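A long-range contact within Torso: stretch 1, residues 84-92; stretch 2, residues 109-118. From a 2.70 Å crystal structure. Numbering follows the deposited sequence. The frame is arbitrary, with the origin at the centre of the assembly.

Stretch 1 84-92: LFILMEHDN
Stretch 2 109-118: ELITTANKEY

What holds the two stretches together most strongly? A salt bridge does: Lys 116 NZ donates a hydrogen bond to Glu 89 OE2 at 2.6 Å. Both side chains reach out to make it, Lys 116 with chi1 m and chi2 to chi4 all t, Glu 89 with chi1 and chi2 t. Asp 91 (chi1 m) adds negative charge nearby, its OD2 4.1 Å from Lys 116 NZ, beyond salt-bridge range.

How do the backbones run? Residues 84-88 and 109-111 are extended strands, their directions 34° apart and their axes no closer than 8.1 Å, so side chains fill the gap. Past Ile 111 the second stretch loops out and returns, bringing the CA atoms of Glu 89 and Tyr 118 within 4.9 Å. There Tyr 118 CA lies 3.1 Å from Met 88 O, a CA-H...O contact. Within the second stretch, Tyr 118 OH donates to Thr 113 O at 3.1 Å.

Which side chains pack between them? Leu 87 (phi/psi -106/127, chi1 m, chi2 t) points toward the second stretch, placing CD2 3.6 Å from CD1 of Leu 110 (-129/130; m, t). Leu 87 CB lies 3.9 Å from Tyr 118 CD1 (-129/163; chi1 m, chi2 -88°). Phe 85 (chi1 m) contributes CB, 4.3 Å from Leu 110 CD1, while its ring leads away. These are apolar contacts between buried residues, carbon meeting carbon away from solvent.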

# COMPACT_ATOMS: atom_id res chain seq x y z
N LEU A 84 11.81 16.56 17.07
CA LEU A 84 12.24 15.26 16.56
C LEU A 84 12.54 14.31 17.71
O LEU A 84 13.17 14.70 18.69
CB LEU A 84 13.47 15.40 15.66
CG LEU A 84 14.14 14.11 15.20
CD1 LEU A 84 13.19 13.25 14.37
CD2 LEU A 84 15.39 14.42 14.41
N PHE A 85 12.08 13.07 17.57
CA PHE A 85 12.29 12.04 18.59
C PHE A 85 12.82 10.76 17.97
O PHE A 85 12.38 10.37 16.88
CB PHE A 85 10.98 11.76 19.33
CG PHE A 85 10.41 12.97 20.00
CD1 PHE A 85 9.68 13.89 19.27
CD2 PHE A 85 10.63 13.20 21.34
CE1 PHE A 85 9.16 15.01 19.88
CE2 PHE A 85 10.11 14.31 21.95
CZ PHE A 85 9.38 15.22 21.22
N ILE A 86 13.76 10.12 18.66
CA ILE A 86 14.33 8.86 18.19
C ILE A 86 14.46 7.83 19.31
O ILE A 86 14.58 8.19 20.48
CB ILE A 86 15.72 9.08 17.55
CG1 ILE A 86 16.67 9.70 18.58
CG2 ILE A 86 15.60 9.96 16.32
CD1 ILE A 86 18.11 9.79 18.12
N LEU A 87 14.44 6.56 18.92
CA LEU A 87 14.67 5.44 19.84
C LEU A 87 16.05 4.84 19.60
O LEU A 87 16.39 4.49 18.47
CB LEU A 87 13.60 4.36 19.67
CG LEU A 87 12.16 4.71 20.05
CD1 LEU A 87 11.24 3.53 19.76
CD2 LEU A 87 12.06 5.12 21.51
N MET A 88 16.84 4.73 20.67
CA MET A 88 18.23 4.30 20.57
C MET A 88 18.50 2.96 21.23
O MET A 88 18.13 2.73 22.39
CB MET A 88 19.15 5.36 21.16
CG MET A 88 19.57 6.41 20.16
SD MET A 88 20.56 5.69 18.84
CE MET A 88 20.15 6.78 17.49
N GLU A 89 19.18 2.09 20.49
CA GLU A 89 19.54 0.75 20.92
C GLU A 89 21.06 0.65 21.06
O GLU A 89 21.78 1.57 20.68
CB GLU A 89 18.98 -0.28 19.92
CG GLU A 89 19.69 -1.62 19.85
CD GLU A 89 19.08 -2.56 18.83
OE1 GLU A 89 18.17 -2.12 18.09
OE2 GLU A 89 19.50 -3.73 18.77
N HIS A 90 21.55 -0.46 21.62
CA HIS A 90 22.99 -0.70 21.74
C HIS A 90 23.62 -1.13 20.41
O HIS A 90 24.59 -0.53 19.96
CB HIS A 90 23.26 -1.78 22.79
CG HIS A 90 24.68 -2.26 22.80
ND1 HIS A 90 25.12 -3.30 22.02
CD2 HIS A 90 25.75 -1.84 23.51
CE1 HIS A 90 26.41 -3.50 22.24
NE2 HIS A 90 26.82 -2.63 23.14
N ASP A 91 23.06 -2.17 19.80
CA ASP A 91 23.61 -2.75 18.58
C ASP A 91 23.69 -1.72 17.46
O ASP A 91 24.74 -1.53 16.85
CB ASP A 91 22.78 -3.95 18.13
CG ASP A 91 22.70 -5.04 19.19
OD1 ASP A 91 23.73 -5.30 19.85
OD2 ASP A 91 21.62 -5.63 19.35
N ASN A 92 22.57 -1.06 17.19
CA ASN A 92 22.50 -0.02 16.17
C ASN A 92 22.96 -0.51 14.80
O ASN A 92 24.02 -0.12 14.32
CB ASN A 92 23.36 1.18 16.58
CG ASN A 92 22.82 1.88 17.81
OD1 ASN A 92 21.61 2.03 17.98
ND2 ASN A 92 23.73 2.32 18.68
N GLU A 109 4.07 9.32 18.85
CA GLU A 109 4.21 7.87 18.87
C GLU A 109 5.48 7.38 18.16
O GLU A 109 5.89 7.94 17.14
CB GLU A 109 2.99 7.21 18.23
CG GLU A 109 3.01 5.68 18.29
CD GLU A 109 1.81 5.05 17.61
OE1 GLU A 109 1.16 5.73 16.79
OE2 GLU A 109 1.52 3.87 17.90
N LEU A 110 6.08 6.34 18.72
CA LEU A 110 7.27 5.70 18.17
C LEU A 110 7.06 4.19 18.06
O LEU A 110 6.65 3.54 19.02
CB LEU A 110 8.48 5.98 19.05
CG LEU A 110 9.12 7.36 18.90
CD1 LEU A 110 9.93 7.72 20.13
CD2 LEU A 110 9.99 7.39 17.65
N ILE A 111 7.35 3.63 16.88
CA ILE A 111 7.10 2.22 16.61
C ILE A 111 8.31 1.39 17.03
O ILE A 111 9.45 1.84 16.90
CB ILE A 111 6.78 1.97 15.13
CG1 ILE A 111 5.53 2.75 14.71
CG2 ILE A 111 6.55 0.48 14.86
CD1 ILE A 111 5.80 4.15 14.23
N THR A 112 8.06 0.19 17.54
CA THR A 112 9.12 -0.71 17.98
C THR A 112 9.22 -1.97 17.12
O THR A 112 8.21 -2.49 16.66
CB THR A 112 8.92 -1.13 19.45
OG1 THR A 112 8.94 0.03 20.29
CG2 THR A 112 10.00 -2.10 19.91
N THR A 113 10.45 -2.44 16.93
CA THR A 113 10.72 -3.66 16.20
C THR A 113 11.37 -4.68 17.13
O THR A 113 12.46 -4.45 17.65
CB THR A 113 11.65 -3.41 14.99
OG1 THR A 113 11.07 -2.41 14.14
CG2 THR A 113 11.86 -4.69 14.19
N ALA A 114 10.67 -5.79 17.36
CA ALA A 114 11.14 -6.86 18.24
C ALA A 114 11.29 -6.41 19.69
O ALA A 114 11.21 -5.22 20.01
CB ALA A 114 12.45 -7.44 17.73
N ASN A 115 11.51 -7.38 20.58
CA ASN A 115 11.69 -7.11 22.00
C ASN A 115 13.09 -6.60 22.33
O ASN A 115 14.00 -7.39 22.61
CB ASN A 115 11.40 -8.37 22.82
CG ASN A 115 11.62 -8.17 24.30
OD1 ASN A 115 11.36 -7.09 24.84
ND2 ASN A 115 12.10 -9.21 24.98
N LYS A 116 13.27 -5.29 22.28
CA LYS A 116 14.56 -4.67 22.55
C LYS A 116 14.40 -3.46 23.46
O LYS A 116 13.39 -2.76 23.41
CB LYS A 116 15.24 -4.23 21.25
CG LYS A 116 15.71 -5.37 20.36
CD LYS A 116 16.47 -4.83 19.17
CE LYS A 116 17.19 -5.93 18.41
NZ LYS A 116 18.05 -5.38 17.31
N GLU A 117 15.41 -3.22 24.29
CA GLU A 117 15.46 -1.99 25.08
C GLU A 117 15.87 -0.84 24.19
O GLU A 117 16.80 -0.96 23.39
CB GLU A 117 16.45 -2.13 26.25
CG GLU A 117 15.86 -2.73 27.51
CD GLU A 117 16.69 -2.43 28.74
OE1 GLU A 117 17.88 -2.09 28.59
OE2 GLU A 117 16.16 -2.54 29.86
N TYR A 118 15.18 0.28 24.33
CA TYR A 118 15.52 1.50 23.60
C TYR A 118 15.62 2.67 24.57
O TYR A 118 15.14 2.59 25.70
CB TYR A 118 14.48 1.81 22.52
CG TYR A 118 14.41 0.80 21.41
CD1 TYR A 118 15.23 0.92 20.29
CD2 TYR A 118 13.53 -0.27 21.46
CE1 TYR A 118 15.18 -0.01 19.26
CE2 TYR A 118 13.47 -1.20 20.44
CZ TYR A 118 14.29 -1.06 19.35
OH TYR A 118 14.23 -1.98 18.33